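Putative Nitroreductase (Anabaena variabilis ATCC 29413, PDB 3EO7) binds flavin mononucleotide and, as a member of the nitroreductase family, is probably an FMN-dependent oxidoreductase. Local coordinates at residues K52-E57 and W70-S75; I311-A316 and A352-T357. All coordinates share one frame; numbering follows the deposited sequence.

Contact 1. Residues K52-E57 and W70-S75; sequences KPYLQE and WWQRLS. With ACT (acetate ion), chain F.
Tyr54, at the end of the short 3-10 turn that follows strand 47-50, lays its ring against helix 66-82 and carries most of the contact. The methylene of Trp71 sits over the middle of that ring, CB standing 3.5 Å from the Tyr54 ring centroid and only 6° off the normal, a well-centred CH-pi contact. In both residues CG is anti to the carbonyl carbon, and the two side chains run side by side in the same direction; the Tyr54 ring and the five-membered ring of Trp71 are inclined at 28° and slid apart, so that they barely overlap. Nearer the backbone the fit stays close: Tyr54 CB lies 3.6 Å from Gln72 CA, while Tyr54 O comes within 3.3 Å of Gln72 CG. Ser75 CB packs against Tyr54 CB, and Ser75 OG, hydrogen-bonded to Leu51 O and His133 NE2, touches the flank of Leu55.

The Gln56 side is far looser. This poorly ordered residue brings NE2 to 3.5 Å from Gln72 NE2, two donor groups face to face with amide planes 70° apart. At the polar end, Tyr54 OH donates to O of an acetate ion, 2.6 Å away, whose OXT lies over the indole face of Trp71 opposite Trp70. Between 52-57 and 70-75 themselves the contacts are thus apolar, CH-pi and CA-H...O; the polar tie of loop to helix lies one residue earlier, at Leu51 O, and the acetate, probably from the crystallisation liquor, accepts the phenol's hydrogen bond beside both aromatic side chains.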
# COMPACT_ATOMS: atom_id res chain seq x y z
N LYS A 52 -17.27 -13.44 -12.64
CA LYS A 52 -16.87 -13.24 -14.03
C LYS A 52 -17.99 -12.80 -14.98
O LYS A 52 -17.75 -11.95 -15.84
CB LYS A 52 -16.16 -14.49 -14.58
CG LYS A 52 -14.82 -14.73 -13.91
CD LYS A 52 -14.07 -15.90 -14.47
CE LYS A 52 -14.81 -17.22 -14.29
NZ LYS A 52 -15.03 -17.60 -12.85
N PRO A 53 -19.21 -13.36 -14.86
CA PRO A 53 -20.29 -12.88 -15.75
C PRO A 53 -20.59 -11.39 -15.68
O PRO A 53 -21.18 -10.83 -16.61
CB PRO A 53 -21.49 -13.69 -15.30
CG PRO A 53 -20.90 -14.95 -14.73
CD PRO A 53 -19.68 -14.47 -14.00
N TYR A 54 -20.13 -10.72 -14.62
CA TYR A 54 -20.40 -9.29 -14.44
C TYR A 54 -19.22 -8.40 -14.77
O TYR A 54 -19.31 -7.19 -14.64
CB TYR A 54 -20.87 -9.04 -13.01
CG TYR A 54 -22.00 -9.93 -12.62
CD1 TYR A 54 -23.30 -9.64 -13.05
CD2 TYR A 54 -21.79 -11.05 -11.84
CE1 TYR A 54 -24.36 -10.44 -12.71
CE2 TYR A 54 -22.86 -11.89 -11.51
CZ TYR A 54 -24.14 -11.57 -11.94
OH TYR A 54 -25.21 -12.37 -11.63
N LEU A 55 -18.12 -9.01 -15.20
CA LEU A 55 -16.90 -8.29 -15.55
C LEU A 55 -16.99 -8.21 -17.09
O LEU A 55 -16.34 -8.98 -17.79
CB LEU A 55 -15.72 -9.15 -15.07
CG LEU A 55 -14.30 -8.65 -14.90
CD1 LEU A 55 -14.30 -7.65 -13.77
CD2 LEU A 55 -13.34 -9.80 -14.59
N GLN A 56 -17.79 -7.29 -17.62
CA GLN A 56 -18.09 -7.34 -19.05
C GLN A 56 -18.25 -6.02 -19.83
O GLN A 56 -17.41 -5.11 -19.71
CB GLN A 56 -19.35 -8.17 -19.19
CG GLN A 56 -20.50 -7.60 -18.35
CD GLN A 56 -21.86 -7.98 -18.87
OE1 GLN A 56 -22.06 -8.17 -20.07
NE2 GLN A 56 -22.84 -8.04 -17.96
N GLU A 57 -19.30 -5.96 -20.66
CA GLU A 57 -19.64 -4.84 -21.55
C GLU A 57 -21.13 -4.43 -21.36
O GLU A 57 -21.54 -4.03 -20.26
CB GLU A 57 -19.38 -5.26 -23.02
CG GLU A 57 -17.98 -5.83 -23.33
CD GLU A 57 -17.84 -6.30 -24.78
OE1 GLU A 57 -18.83 -6.20 -25.54
OE2 GLU A 57 -16.74 -6.77 -25.16
N TRP A 70 -25.53 -3.93 -9.87
CA TRP A 70 -24.84 -3.95 -8.58
C TRP A 70 -23.69 -4.95 -8.59
O TRP A 70 -22.56 -4.62 -8.21
CB TRP A 70 -25.79 -4.20 -7.41
CG TRP A 70 -24.99 -4.05 -6.19
CD1 TRP A 70 -24.53 -2.86 -5.65
CD2 TRP A 70 -24.36 -5.10 -5.45
NE1 TRP A 70 -23.67 -3.13 -4.60
CE2 TRP A 70 -23.58 -4.49 -4.43
CE3 TRP A 70 -24.40 -6.49 -5.52
CZ2 TRP A 70 -22.86 -5.24 -3.50
CZ3 TRP A 70 -23.69 -7.22 -4.60
CH2 TRP A 70 -22.94 -6.60 -3.60
N TRP A 71 -23.96 -6.17 -9.05
CA TRP A 71 -22.93 -7.20 -9.09
C TRP A 71 -21.77 -6.78 -10.00
O TRP A 71 -20.63 -7.10 -9.69
CB TRP A 71 -23.49 -8.55 -9.52
CG TRP A 71 -24.26 -9.26 -8.42
CD1 TRP A 71 -25.61 -9.40 -8.32
CD2 TRP A 71 -23.70 -9.85 -7.25
NE1 TRP A 71 -25.92 -10.09 -7.16
CE2 TRP A 71 -24.76 -10.37 -6.49
CE3 TRP A 71 -22.39 -10.04 -6.80
CZ2 TRP A 71 -24.56 -11.04 -5.29
CZ3 TRP A 71 -22.19 -10.70 -5.61
CH2 TRP A 71 -23.28 -11.20 -4.87
N GLN A 72 -22.05 -6.08 -11.10
CA GLN A 72 -20.99 -5.56 -11.99
C GLN A 72 -20.05 -4.62 -11.23
O GLN A 72 -18.84 -4.68 -11.41
CB GLN A 72 -21.54 -4.77 -13.17
CG GLN A 72 -22.13 -5.59 -14.30
CD GLN A 72 -22.84 -4.72 -15.35
OE1 GLN A 72 -22.49 -3.54 -15.55
NE2 GLN A 72 -23.86 -5.29 -16.01
N ARG A 73 -20.61 -3.77 -10.39
CA ARG A 73 -19.80 -2.85 -9.61
C ARG A 73 -18.90 -3.60 -8.62
O ARG A 73 -17.72 -3.31 -8.53
CB ARG A 73 -20.69 -1.84 -8.87
CG ARG A 73 -21.51 -0.93 -9.78
CD ARG A 73 -22.57 -0.21 -8.96
NE ARG A 73 -21.94 0.75 -8.06
CZ ARG A 73 -22.50 1.26 -6.98
NH1 ARG A 73 -23.71 0.87 -6.58
NH2 ARG A 73 -21.83 2.14 -6.25
N LEU A 74 -19.45 -4.59 -7.90
CA LEU A 74 -18.62 -5.36 -6.94
C LEU A 74 -17.54 -6.17 -7.68
O LEU A 74 -16.38 -6.24 -7.26
CB LEU A 74 -19.50 -6.33 -6.10
CG LEU A 74 -18.69 -7.14 -5.05
CD1 LEU A 74 -18.02 -6.19 -4.03
CD2 LEU A 74 -19.60 -8.20 -4.36
N SER A 75 -17.93 -6.78 -8.79
CA SER A 75 -17.02 -7.60 -9.60
C SER A 75 -15.85 -6.76 -10.10
O SER A 75 -14.67 -7.13 -9.98
CB SER A 75 -17.79 -8.23 -10.77
OG SER A 75 -16.94 -8.98 -11.62
C ACT F . -25.35 -13.91 -8.50
O ACT F . -24.72 -13.88 -9.59
OXT ACT F . -24.69 -13.53 -7.52
CH3 ACT F . -26.77 -14.35 -8.35

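Contact 2. Residues I311-A316 and A352-T357; sequences ISTVSA and ALLDFT
Asp355 OD1 is the most firmly gripped polar atom here, with two hydrogen bonds: one from Asn362 ND2 and one shared with a water 2.7 Å from OD1. That water also accepts from Ser315 N at 2.8 Å. On the other oxygen a second water bridges, donating to Asp355 OD2 and, at 2.8 Å, to Ser315 O; Tyr363 OH adds a weak bond to OD2. With CG anti to its backbone N (chi1 -173°), Asp355 thus reaches both backbone polar groups of Ser315 through water. The chain here has just left strand 310-312, turning through an ST turn in which Ser312 OG accepts from Val314 N, and it passes along helix 347-358, in a nitroreductase-family region of the chain. Direct contact is modest: Ser315 CB meets Asp355 CB at 3.9 Å. Ser315 OG, also anti to its own N, donates to Ala316 O at 2.6 Å, in the carbonyl plane and on a lone pair, and lies 3.6 Å from Ala352 N. An alanine in place of Ser315 would lose this hydroxyl bond and would probably leave Ala316 less firmly oriented, though the water bridges run through the backbone. Deeper in, Thr313 CG2 approaches Leu354 CD1 at 4.3 Å, and Tyr399 touches both side chains.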
# COMPACT_ATOMS: atom_id res chain seq x y z
N ILE A 311 11.78 25.16 -6.44
CA ILE A 311 11.25 25.02 -7.78
C ILE A 311 9.80 24.58 -7.63
O ILE A 311 9.51 23.59 -6.94
CB ILE A 311 12.01 23.93 -8.62
CG1 ILE A 311 13.53 24.16 -8.70
CG2 ILE A 311 11.45 23.86 -10.03
CD1 ILE A 311 14.35 23.36 -7.71
N SER A 312 8.87 25.29 -8.27
CA SER A 312 7.47 24.90 -8.18
C SER A 312 7.22 23.60 -8.94
O SER A 312 7.79 23.36 -9.99
CB SER A 312 6.55 25.96 -8.77
OG SER A 312 5.20 25.58 -8.64
N THR A 313 6.34 22.77 -8.39
CA THR A 313 5.91 21.54 -9.02
C THR A 313 4.44 21.63 -9.47
O THR A 313 3.87 20.63 -9.90
CB THR A 313 6.06 20.37 -8.06
OG1 THR A 313 5.28 20.61 -6.87
CG2 THR A 313 7.55 20.14 -7.74
N VAL A 314 3.83 22.82 -9.41
CA VAL A 314 2.44 22.96 -9.83
C VAL A 314 2.27 22.43 -11.25
O VAL A 314 3.04 22.76 -12.16
CB VAL A 314 1.94 24.39 -9.67
CG1 VAL A 314 0.56 24.56 -10.33
CG2 VAL A 314 1.88 24.74 -8.17
N SER A 315 1.26 21.55 -11.42
CA SER A 315 1.07 20.82 -12.66
C SER A 315 -0.36 20.77 -13.15
O SER A 315 -1.29 20.89 -12.38
CB SER A 315 1.49 19.37 -12.39
OG SER A 315 1.37 18.52 -13.53
N ALA A 316 -0.51 20.66 -14.48
CA ALA A 316 -1.79 20.34 -15.12
C ALA A 316 -2.02 18.87 -14.72
O ALA A 316 -1.05 18.11 -14.47
CB ALA A 316 -1.70 20.48 -16.64
N ALA A 352 3.65 15.72 -13.20
CA ALA A 352 2.36 15.02 -13.38
C ALA A 352 2.25 13.84 -12.40
O ALA A 352 1.19 13.64 -11.77
CB ALA A 352 2.16 14.59 -14.83
N LEU A 353 3.34 13.07 -12.26
CA LEU A 353 3.38 11.94 -11.31
C LEU A 353 3.10 12.42 -9.89
O LEU A 353 2.29 11.83 -9.16
CB LEU A 353 4.73 11.22 -11.36
CG LEU A 353 5.16 10.63 -12.68
CD1 LEU A 353 6.54 9.96 -12.52
CD2 LEU A 353 4.11 9.67 -13.16
N LEU A 354 3.78 13.50 -9.50
CA LEU A 354 3.62 14.05 -8.15
C LEU A 354 2.21 14.60 -7.95
O LEU A 354 1.65 14.50 -6.85
CB LEU A 354 4.66 15.13 -7.89
CG LEU A 354 6.12 14.68 -7.87
CD1 LEU A 354 7.10 15.90 -7.67
CD2 LEU A 354 6.31 13.60 -6.79
N ASP A 355 1.66 15.20 -8.98
CA ASP A 355 0.32 15.78 -8.89
C ASP A 355 -0.73 14.70 -8.62
O ASP A 355 -1.56 14.86 -7.73
CB ASP A 355 -0.02 16.51 -10.19
CG ASP A 355 -1.32 17.28 -10.10
OD1 ASP A 355 -1.39 18.25 -9.32
OD2 ASP A 355 -2.27 16.90 -10.83
N PHE A 356 -0.67 13.60 -9.36
CA PHE A 356 -1.65 12.54 -9.20
C PHE A 356 -1.48 11.86 -7.83
O PHE A 356 -2.45 11.47 -7.20
CB PHE A 356 -1.58 11.52 -10.31
CG PHE A 356 -2.53 10.38 -10.11
CD1 PHE A 356 -3.90 10.60 -10.23
CD2 PHE A 356 -2.10 9.12 -9.79
CE1 PHE A 356 -4.82 9.57 -10.03
CE2 PHE A 356 -3.03 8.06 -9.60
CZ PHE A 356 -4.39 8.31 -9.71
N THR A 357 -0.23 11.74 -7.38
CA THR A 357 0.05 11.01 -6.15
C THR A 357 -0.29 11.83 -4.92
O THR A 357 -0.92 11.32 -4.00
CB THR A 357 1.53 10.61 -6.13
OG1 THR A 357 1.80 9.80 -7.29
CG2 THR A 357 1.89 9.86 -4.81
O HOH W 1 -0.22 20.67 -9.16
O HOH W 2 -3.44 19.30 -11.66

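In the fold
The two contacts follow one another along the chain, 52-57 with 70-75 first and 311-316 with 352-357 well after it. Their centres are 34 Å apart and their nearest atoms about 18 Å, so they do not touch. Each joins the chain at or just beyond a strand end to a helix, but beside different sheets: contact 1 links the loop after strand 47-50, an outermost strand of the seven-stranded antiparallel sheet, to helix 66-82, whereas contact 2 links strand 310-312, paired with 405-411 in the mixed sheet, and its exit to helix 347-358. Segment 352-357 lies within the second nitroreductase-family region. The two are therefore separate pieces of packing remote from the FMN site, contact 1 at the surface and contact 2 partly buried.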